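Local coordinates for cell wall surface anchor protein (Streptococcus agalactiae, PDB 4Z1P) that probably acts as a streptococcal cell-surface adhesin of the antigen I/II family, with C-terminal beta-sandwich domains leading to a cell wall anchor motif, at residues K10-N15 / D31-Q36; K71-S76 / I137-S142; L85-V90 / E114-T119. All coordinates share one frame; numbering follows the deposited sequence. Where two conformers were deposited one is given.

Interaction 1 (K10-N15 / D31-Q36); sequences KVLDEN and DYVAKQ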
loop_
_atom_site.group_PDB
_atom_site.type_symbol
_atom_site.label_atom_id
_atom_site.label_comp_id
_atom_site.label_asym_id
_atom_site.label_seq_id
_atom_site.Cartn_x
_atom_site.Cartn_y
_atom_site.Cartn_z
ATOM N N LYS A 10 -2.858 13.362 7.456
ATOM C CA LYS A 10 -2.594 13.199 6.038
ATOM C C LYS A 10 -1.899 11.922 5.791
ATOM O O LYS A 10 -1.213 11.417 6.700
ATOM C CB LYS A 10 -1.706 14.339 5.568
ATOM C CG LYS A 10 -2.313 15.710 5.718
ATOM C CD LYS A 10 -1.341 16.787 5.265
ATOM C CE LYS A 10 -2.099 18.092 5.062
ATOM N NZ LYS A 10 -1.211 19.276 4.937
ATOM N N VAL A 11 -2.025 11.404 4.574
ATOM C CA VAL A 11 -1.237 10.268 4.110
ATOM C C VAL A 11 -0.494 10.699 2.837
ATOM O O VAL A 11 -1.143 11.204 1.892
ATOM C CB VAL A 11 -2.123 9.003 3.862
ATOM C CG1 VAL A 11 -3.217 9.296 2.859
ATOM C CG2 VAL A 11 -1.270 7.830 3.497
ATOM N N LEU A 12 0.823 10.514 2.844
ATOM C CA LEU A 12 1.743 11.131 1.884
ATOM C C LEU A 12 2.581 10.045 1.211
ATOM O O LEU A 12 2.956 9.060 1.847
ATOM C CB LEU A 12 2.685 12.097 2.562
ATOM C CG LEU A 12 2.085 13.186 3.432
ATOM C CD1 LEU A 12 3.123 14.074 4.061
ATOM C CD2 LEU A 12 1.190 14.067 2.603
ATOM N N ASP A 13 2.912 10.257 -0.050
ATOM C CA ASP A 13 3.851 9.391 -0.732
ATOM C C ASP A 13 5.284 9.920 -0.473
ATOM O O ASP A 13 5.502 10.859 0.295
ATOM C CB ASP A 13 3.523 9.330 -2.237
ATOM C CG ASP A 13 3.685 10.702 -2.958
ATOM O OD1 ASP A 13 4.384 11.604 -2.425
ATOM O OD2 ASP A 13 3.040 10.873 -4.045
ATOM N N GLU A 14 6.248 9.326 -1.137
ATOM C CA GLU A 14 7.648 9.598 -0.899
ATOM C C GLU A 14 8.061 10.987 -1.321
ATOM O O GLU A 14 9.017 11.524 -0.791
ATOM C CB GLU A 14 8.490 8.557 -1.628
ATOM C CG GLU A 14 8.490 7.213 -0.940
ATOM C CD GLU A 14 9.063 7.299 0.474
ATOM O OE1 GLU A 14 8.885 6.328 1.259
ATOM O OE2 GLU A 14 9.686 8.344 0.813
ATOM N N ASN A 15 7.310 11.592 -2.231
ATOM C CA ASN A 15 7.540 12.963 -2.604
ATOM C C ASN A 15 6.860 13.930 -1.709
ATOM O O ASN A 15 6.856 15.120 -1.989
ATOM C CB ASN A 15 7.071 13.183 -4.038
ATOM C CG ASN A 15 7.660 12.160 -4.986
ATOM O OD1 ASN A 15 8.758 11.671 -4.754
ATOM N ND2 ASN A 15 6.908 11.772 -6.011
ATOM N N ASP A 31 2.537 6.180 5.393
ATOM C CA ASP A 31 3.279 7.261 6.029
ATOM C C ASP A 31 2.323 8.387 6.299
ATOM O O ASP A 31 1.957 9.138 5.392
ATOM C CB ASP A 31 4.433 7.689 5.150
ATOM C CG ASP A 31 5.427 6.526 4.975
ATOM O OD1 ASP A 31 5.911 6.009 6.015
ATOM O OD2 ASP A 31 5.689 6.094 3.828
ATOM N N TYR A 32 1.974 8.496 7.567
ATOM C CA TYR A 32 0.982 9.466 7.978
ATOM C C TYR A 32 1.614 10.637 8.710
ATOM O O TYR A 32 2.632 10.473 9.460
ATOM C CB TYR A 32 0.016 8.808 8.917
ATOM C CG TYR A 32 -0.830 7.697 8.394
ATOM C CD1 TYR A 32 -1.709 7.892 7.324
ATOM C CD2 TYR A 32 -0.932 6.527 9.071
ATOM C CE1 TYR A 32 -2.560 6.866 6.886
ATOM C CE2 TYR A 32 -1.825 5.534 8.700
ATOM C CZ TYR A 32 -2.607 5.701 7.558
ATOM O OH TYR A 32 -3.412 4.672 7.134
ATOM N N VAL A 33 0.956 11.788 8.565
ATOM C CA VAL A 33 1.337 12.964 9.253
ATOM C C VAL A 33 0.121 13.506 9.949
ATOM O O VAL A 33 -0.879 13.875 9.317
ATOM C CB VAL A 33 1.963 14.054 8.362
ATOM C CG1 VAL A 33 2.352 15.265 9.209
ATOM C CG2 VAL A 33 3.086 13.520 7.554
ATOM N N ALA A 34 0.180 13.511 11.261
ATOM C CA ALA A 34 -0.929 13.888 12.047
ATOM C C ALA A 34 -0.602 15.073 12.839
ATOM O O ALA A 34 0.521 15.167 13.405
ATOM C CB ALA A 34 -1.340 12.795 12.958
ATOM N N LYS A 35 -1.590 15.951 12.965
ATOM C CA LYS A 35 -1.422 17.185 13.722
ATOM C C LYS A 35 -2.377 17.396 14.853
ATOM O O LYS A 35 -3.593 17.350 14.679
ATOM C CB LYS A 35 -1.524 18.399 12.827
ATOM C CG LYS A 35 -0.248 18.729 12.127
ATOM C CD LYS A 35 -0.308 20.111 11.510
ATOM C CE LYS A 35 -0.095 21.185 12.550
ATOM N NZ LYS A 35 -0.907 22.361 12.134
ATOM N N GLN A 36 -1.787 17.720 15.984
ATOM C CA GLN A 36 -2.447 18.001 17.249
ATOM C C GLN A 36 -2.354 19.512 17.352
ATOM O O GLN A 36 -1.217 20.101 17.501
ATOM C CB GLN A 36 -1.664 17.333 18.393
ATOM C CG GLN A 36 -2.194 17.626 19.796
ATOM C CD GLN A 36 -1.429 16.822 20.843
ATOM O OE1 GLN A 36 -0.279 16.450 20.632
ATOM N NE2 GLN A 36 -2.075 16.535 21.952
HETATM O O HOH W 1 5.301 7.504 1.622
#
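Val-11 and Tyr-32 lie side by side as an antiparallel non-hydrogen-bonded pair where edge strand 8-11 joins strand 29-36 in a four-stranded sheet. The topology is consistent with one layer of the DE-variant immunoglobulin-like sandwich known for antigen I/II C-terminal domains. Both side chains are buried on the face turned to the second sheet, where Val-172 of strand 165-177 touches each of them. Val-11 CB stands 3.7 Å from Tyr-32 CD1, at the ring edge rather than over a face, and Val-11 CG2, anti to its backbone N, comes 3.8 Å from Tyr-32 CE1. Lys-10 O lies in the ring plane at the same edge and accepts from Val-33 N over 2.9 Å. Lys-10 N returns the bond to Val-33 O with an N-H...O angle of 159°, and Leu-12 N reaches Asp-31 O.

The other face is looser. Lys-10 is exposed, and its extended chain leads away from the contact. Here Leu-12 CD1 meets Val-33 CG2 at 3.5 Å, a methyl-to-methyl touch made because Val-33 CG2 sits beside its own backbone N. Past Leu-12 the segments part. Glu-14, bent at its second torsion, brings OE1 to 4.1 Å from Asp-31 OD2, and the carboxylate planes are 66° apart; this proximity of like charges could raise their pKa values, though a weak, long ion pair with Lys-71 would partly offset the repulsion at Asp-31. A water spans the widening gap by donating to Leu-12 O at 2.8 Å and to Asp-31 OD2 at 2.6 Å.

Interaction 2 (K71-S76 / I137-S142); sequences KSIKAS and ITYNLS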
loop_
_atom_site.group_PDB
_atom_site.type_symbol
_atom_site.label_atom_id
_atom_site.label_comp_id
_atom_site.label_asym_id
_atom_site.label_seq_id
_atom_site.Cartn_x
_atom_site.Cartn_y
_atom_site.Cartn_z
ATOM N N LYS A 71 8.000 7.869 13.835
ATOM C CA LYS A 71 9.253 8.424 13.278
ATOM C C LYS A 71 9.697 9.664 14.061
ATOM O O LYS A 71 10.896 9.906 14.247
ATOM C CB LYS A 71 9.094 8.755 11.786
ATOM C CG LYS A 71 8.724 7.517 10.976
ATOM C CD LYS A 71 9.064 7.583 9.484
ATOM C CE LYS A 71 8.293 8.599 8.632
ATOM N NZ LYS A 71 6.871 8.219 8.326
ATOM N N SER A 72 8.749 10.498 14.433
ATOM C CA SER A 72 9.020 11.716 15.222
ATOM C C SER A 72 7.766 12.310 15.800
ATOM O O SER A 72 6.664 12.128 15.208
ATOM C CB SER A 72 9.721 12.831 14.397
ATOM O OG SER A 72 8.942 13.173 13.324
ATOM N N ILE A 73 7.902 13.001 16.935
ATOM C CA ILE A 73 6.802 13.824 17.462
ATOM C C ILE A 73 7.418 15.159 17.819
ATOM O O ILE A 73 8.281 15.244 18.733
ATOM C CB ILE A 73 6.139 13.208 18.729
ATOM C CG1 ILE A 73 5.767 11.776 18.444
ATOM C CG2 ILE A 73 4.928 14.048 19.111
ATOM C CD1 ILE A 73 5.111 11.001 19.611
ATOM N N LYS A 74 7.044 16.182 17.052
ATOM C CA LYS A 74 7.711 17.519 17.087
ATOM C C LYS A 74 6.751 18.648 17.244
ATOM O O LYS A 74 5.710 18.651 16.562
ATOM C CB LYS A 74 8.568 17.765 15.831
ATOM C CG LYS A 74 9.790 16.768 15.664
ATOM C CD LYS A 74 10.538 16.883 14.348
ATOM C CE LYS A 74 11.391 18.154 14.243
ATOM N NZ LYS A 74 11.965 18.145 12.863
ATOM N N ALA A 75 7.106 19.597 18.118
ATOM C CA ALA A 75 6.379 20.840 18.190
ATOM C C ALA A 75 6.757 21.750 17.005
ATOM O O ALA A 75 7.823 21.592 16.342
ATOM C CB ALA A 75 6.592 21.523 19.513
ATOM N N SER A 76 5.865 22.691 16.698
ATOM C CA SER A 76 6.075 23.549 15.538
ATOM C C SER A 76 7.291 24.460 15.758
ATOM O O SER A 76 7.736 25.090 14.814
ATOM C CB SER A 76 4.844 24.381 15.238
ATOM O OG SER A 76 4.420 25.146 16.316
ATOM N N ILE A 137 1.584 20.176 17.512
ATOM C CA ILE A 137 2.488 19.009 17.588
ATOM C C ILE A 137 2.221 18.139 16.354
ATOM O O ILE A 137 1.044 17.834 16.061
ATOM C CB ILE A 137 2.170 18.179 18.856
ATOM C CG1 ILE A 137 2.186 19.023 20.143
ATOM C CG2 ILE A 137 3.089 16.999 19.000
ATOM C CD1 ILE A 137 3.375 19.936 20.355
ATOM N N THR A 138 3.265 17.710 15.655
ATOM C CA THR A 138 3.139 16.873 14.503
ATOM C C THR A 138 3.660 15.468 14.774
ATOM O O THR A 138 4.826 15.288 15.262
ATOM C CB THR A 138 3.847 17.462 13.319
ATOM O OG1 THR A 138 3.256 18.729 12.992
ATOM C CG2 THR A 138 3.707 16.543 12.140
ATOM N N TYR A 139 2.800 14.479 14.544
ATOM C CA TYR A 139 3.190 13.083 14.723
ATOM C C TYR A 139 3.470 12.501 13.378
ATOM O O TYR A 139 2.575 12.519 12.500
ATOM C CB TYR A 139 2.091 12.319 15.454
ATOM C CG TYR A 139 1.774 12.777 16.827
ATOM C CD1 TYR A 139 1.197 14.021 17.066
ATOM C CD2 TYR A 139 1.956 11.951 17.887
ATOM C CE1 TYR A 139 0.789 14.413 18.322
ATOM C CE2 TYR A 139 1.641 12.331 19.174
ATOM C CZ TYR A 139 1.061 13.546 19.424
ATOM O OH TYR A 139 0.747 13.949 20.691
ATOM N N ASN A 140 4.711 12.037 13.145
ATOM C CA ASN A 140 4.998 11.303 11.922
ATOM C C ASN A 140 4.906 9.838 12.240
ATOM O O ASN A 140 5.747 9.268 12.967
ATOM C CB ASN A 140 6.354 11.641 11.283
ATOM C CG ASN A 140 6.279 12.808 10.303
ATOM O OD1 ASN A 140 6.240 12.622 9.070
ATOM N ND2 ASN A 140 6.254 13.994 10.830
ATOM N N LEU A 141 3.904 9.215 11.670
ATOM C CA LEU A 141 3.562 7.830 12.051
ATOM C C LEU A 141 3.585 6.918 10.832
ATOM O O LEU A 141 2.971 7.192 9.851
ATOM C CB LEU A 141 2.215 7.776 12.664
ATOM C CG LEU A 141 1.981 8.622 13.917
ATOM C CD1 LEU A 141 0.486 8.597 14.256
ATOM C CD2 LEU A 141 2.852 8.179 15.097
ATOM N N SER A 142 4.202 5.768 10.916
ATOM C CA SER A 142 4.193 4.875 9.791
ATOM C C SER A 142 3.781 3.431 10.180
ATOM O O SER A 142 4.178 2.875 11.219
ATOM C CB SER A 142 5.542 4.916 9.035
ATOM O OG SER A 142 6.356 3.893 9.495
HETATM O O HOH W 2 5.090 10.152 8.241
HETATM O O HOH W 3 6.940 15.057 13.565
HETATM O O HOH W 4 4.131 20.693 14.468
#
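Ile-73 drops its CG2 methyl onto the face of the Tyr-139 ring, 3.8 Å from the centroid and 13° off the ring normal, a CH-pi contact almost over the centre. With CG2 anti to the backbone N and CG1 anti to the carbonyl carbon, both branches reach the tyrosine: Ile-73 CD1 lies 3.7 Å from Tyr-139 CD2. The hollow that receives CG2 is closed at the side by Ile-137, whose own CG2 is only 3.5 Å from it, tighter than usual for two methyls. Ile-137 CD1 reaches across to the small bump of Ala-75 CB, 3.7 Å away. Phe-57 also stacks on the Tyr-139 ring, and the Trp-118 ring meets it at about 60°; Tyr-139 OH bonds Gln-36 OE1.

The opposite face is fitted together by water. One molecule accepts from Asn-140 ND2, donates to Thr-138 O at 2.7 Å and bonds Ser-72 OG, whose position between backbone N and carbonyl carbon turns it over Asn-140 CB. A second links Lys-71 NZ, brought round by bends at its last two torsions, to Asn-140 OD1. Lys-74 and Thr-138 exchange paired backbone bonds. Farther along, Lys-71 N gives to Asn-140 O at 2.8 Å while Asn-140 N gives to Ser-72 O, so two residues face one: a classic beta bulge in an edge strand, within a fold consistent with an immunoglobulin-like sandwich.

Interaction 3 (L85-V90 / E114-T119); sequences LEMRHV and EFYMWT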
loop_
_atom_site.group_PDB
_atom_site.type_symbol
_atom_site.label_atom_id
_atom_site.label_comp_id
_atom_site.label_asym_id
_atom_site.label_seq_id
_atom_site.Cartn_x
_atom_site.Cartn_y
_atom_site.Cartn_z
ATOM N N LEU A 85 5.662 12.880 26.369
ATOM C CA LEU A 85 4.382 12.232 26.131
ATOM C C LEU A 85 4.413 10.775 26.517
ATOM O O LEU A 85 5.353 10.052 26.142
ATOM C CB LEU A 85 4.016 12.276 24.677
ATOM C CG LEU A 85 3.920 13.723 24.182
ATOM C CD1 LEU A 85 3.757 13.839 22.648
ATOM C CD2 LEU A 85 2.789 14.414 24.866
ATOM N N GLU A 86 3.410 10.356 27.230
ATOM C CA GLU A 86 3.242 8.913 27.511
ATOM C C GLU A 86 2.520 8.185 26.384
ATOM O O GLU A 86 1.365 8.516 26.123
ATOM C CB GLU A 86 2.518 8.750 28.787
ATOM C CG GLU A 86 2.498 7.321 29.325
ATOM C CD GLU A 86 3.780 6.888 30.049
ATOM O OE1 GLU A 86 4.463 7.714 30.679
ATOM O OE2 GLU A 86 4.035 5.673 30.064
ATOM N N MET A 87 3.178 7.208 25.772
ATOM C CA MET A 87 2.650 6.385 24.677
ATOM C C MET A 87 1.844 5.200 25.300
ATOM O O MET A 87 2.410 4.404 26.144
ATOM C CB MET A 87 3.812 5.888 23.813
ATOM C CG MET A 87 3.480 5.046 22.583
ATOM S SD MET A 87 2.940 3.347 22.959
ATOM C CE MET A 87 3.171 2.517 21.411
ATOM N N ARG A 88 0.569 5.059 24.907
ATOM C CA ARG A 88 -0.218 3.927 25.289
ATOM C C ARG A 88 -0.724 3.266 24.077
ATOM O O ARG A 88 -0.963 3.936 23.066
ATOM C CB ARG A 88 -1.399 4.273 26.206
ATOM C CG ARG A 88 -1.007 4.623 27.616
ATOM C CD ARG A 88 -2.203 4.841 28.516
ATOM N NE ARG A 88 -1.828 5.074 29.940
ATOM C CZ ARG A 88 -1.356 6.192 30.450
ATOM N NH1 ARG A 88 -1.223 7.293 29.725
ATOM N NH2 ARG A 88 -1.073 6.220 31.771
ATOM N N HIS A 89 -0.818 1.934 24.112
ATOM C CA HIS A 89 -1.263 1.152 22.987
ATOM C C HIS A 89 -2.173 0.063 23.510
ATOM O O HIS A 89 -1.729 -0.808 24.220
ATOM C CB HIS A 89 -0.126 0.577 22.171
ATOM C CG HIS A 89 -0.555 -0.400 21.117
ATOM N ND1 HIS A 89 0.247 -1.433 20.684
ATOM C CD2 HIS A 89 -1.723 -0.534 20.432
ATOM C CE1 HIS A 89 -0.372 -2.105 19.728
ATOM N NE2 HIS A 89 -1.562 -1.570 19.546
ATOM N N VAL A 90 -3.493 0.173 23.250
ATOM C CA VAL A 90 -4.485 -0.690 23.909
ATOM C C VAL A 90 -5.326 -1.385 22.890
ATOM O O VAL A 90 -5.577 -0.887 21.806
ATOM C CB VAL A 90 -5.400 0.097 24.910
ATOM C CG1 VAL A 90 -4.606 0.707 26.029
ATOM C CG2 VAL A 90 -6.294 1.115 24.196
ATOM N N GLU A 114 -8.777 -1.005 18.689
ATOM C CA GLU A 114 -7.414 -0.983 19.215
ATOM C C GLU A 114 -6.880 0.405 18.801
ATOM O O GLU A 114 -6.931 0.724 17.640
ATOM C CB GLU A 114 -6.611 -2.121 18.513
ATOM C CG GLU A 114 -5.105 -1.987 18.538
ATOM C CD GLU A 114 -4.402 -3.207 17.995
ATOM O OE1 GLU A 114 -5.053 -4.104 17.413
ATOM O OE2 GLU A 114 -3.192 -3.285 18.185
ATOM N N PHE A 115 -6.283 1.166 19.712
ATOM C CA PHE A 115 -5.784 2.456 19.332
ATOM C C PHE A 115 -4.544 2.822 20.124
ATOM O O PHE A 115 -4.135 2.068 21.035
ATOM C CB PHE A 115 -6.876 3.521 19.534
ATOM C CG PHE A 115 -7.322 3.690 20.953
ATOM C CD1 PHE A 115 -8.339 2.929 21.450
ATOM C CD2 PHE A 115 -6.811 4.681 21.772
ATOM C CE1 PHE A 115 -8.811 3.145 22.733
ATOM C CE2 PHE A 115 -7.237 4.874 23.070
ATOM C CZ PHE A 115 -8.252 4.111 23.569
ATOM N N TYR A 116 -3.925 3.927 19.721
ATOM C CA TYR A 116 -2.753 4.483 20.355
ATOM C C TYR A 116 -3.100 5.852 20.893
ATOM O O TYR A 116 -3.940 6.550 20.324
ATOM C CB TYR A 116 -1.622 4.643 19.331
ATOM C CG TYR A 116 -1.256 3.387 18.651
ATOM C CD1 TYR A 116 -1.990 2.905 17.613
ATOM C CD2 TYR A 116 -0.114 2.630 19.084
ATOM C CE1 TYR A 116 -1.615 1.714 16.977
ATOM C CE2 TYR A 116 0.254 1.470 18.453
ATOM C CZ TYR A 116 -0.472 1.029 17.402
ATOM O OH TYR A 116 -0.130 -0.137 16.809
ATOM N N MET A 117 -2.556 6.181 22.058
ATOM C CA MET A 117 -2.803 7.431 22.650
ATOM C C MET A 117 -1.576 8.005 23.315
ATOM O O MET A 117 -0.791 7.244 23.917
ATOM C CB MET A 117 -3.958 7.326 23.663
ATOM C CG MET A 117 -4.343 8.614 24.332
ATOM S SD MET A 117 -5.783 8.413 25.413
ATOM C CE MET A 117 -5.177 7.371 26.648
ATOM N N TRP A 118 -1.364 9.290 23.149
ATOM C CA TRP A 118 -0.196 9.976 23.743
ATOM C C TRP A 118 -0.750 11.023 24.648
ATOM O O TRP A 118 -1.593 11.823 24.216
ATOM C CB TRP A 118 0.661 10.641 22.641
ATOM C CG TRP A 118 1.406 9.712 21.778
ATOM C CD1 TRP A 118 2.718 9.277 21.966
ATOM C CD2 TRP A 118 0.933 9.025 20.640
ATOM N NE1 TRP A 118 3.063 8.415 20.990
ATOM C CE2 TRP A 118 1.985 8.206 20.173
ATOM C CE3 TRP A 118 -0.282 9.000 19.980
ATOM C CZ2 TRP A 118 1.871 7.424 19.046
ATOM C CZ3 TRP A 118 -0.391 8.270 18.836
ATOM C CH2 TRP A 118 0.667 7.442 18.404
ATOM N N THR A 119 -0.367 11.011 25.897
ATOM C CA THR A 119 -0.777 11.956 26.903
ATOM C C THR A 119 0.379 12.725 27.504
ATOM O O THR A 119 1.553 12.165 27.687
ATOM C CB THR A 119 -1.473 11.192 28.069
ATOM O OG1 THR A 119 -0.661 10.132 28.472
ATOM C CG2 THR A 119 -2.804 10.649 27.637
HETATM O O HOH W 5 0.004 9.807 31.037
#
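His-89 and Tyr-116 stack in offset fashion, ring centroids 4.1 Å apart and planes 13° from parallel. Tyr-116 CE2 lies over the middle of the imidazole, whereas His-89 CD2 sits toward the rim of the phenol ring. His-89 CG is anti to its backbone N, which places the ring beside Tyr-116. His-89 NE2 donates to Glu-114 OE2 over 2.7 Å, meeting the anti lone pair; the N-H...O angle is 146° and the oxygen is tilted from the imidazole plane, although the planes of the two groups are only 18° apart. The extended Glu-114 chain brings the carboxylate there, and its charge could raise the basicity of the histidine. Leu-85 CB comes to the edge of the Trp-118 ring, 4.2 Å from CD1.

Strand 85-90 is an outermost strand of a five-stranded antiparallel sheet, consistent with one layer of an immunoglobulin-like sandwich, and pairs of backbone N-H...O=C hydrogen bonds, such as Arg-88 with Met-117, tie it to strand 115-120. On the other face, Val-90 CG2 makes a CH-pi contact over the Phe-115 ring, offset toward the rim and 3.7 Å from its centroid. A water accepts from Arg-88 NH1 and bonds Thr-119 OG1 at 2.7 Å, both in the guanidinium plane.

Further out, Phe-115 and Met-117 touch Val-58, and Leu-100 of helix 98-106 touches Arg-88 and Met-117. On the histidine's face, Leu-68 packs on Tyr-116, and Val-70 and Ile-73 on Trp-118.

In the fold
Interactions 1 and 2 share one sheet, since strands 29-36 and 137-145 are neighbours in it: Ala-34 O probably accepts from Tyr-139 N at 2.6 Å. Interaction 3 belongs to the facing sheet and is nested in the chain loop that interaction 2 closes. These two meet in the sandwich interior, where Ile-73 CD1 lies 3.6 Å from Trp-118 NE1. Each has six buried residues among those that touch, whereas interaction 1 has two of seven and is nearer the surface. The surface chemistry differs too: an acidic pair with water in interaction 1, a water-linked amide, ammonium and hydroxyls in interaction 2, and a histidine-carboxylate bond beside exposed side chains in interaction 3.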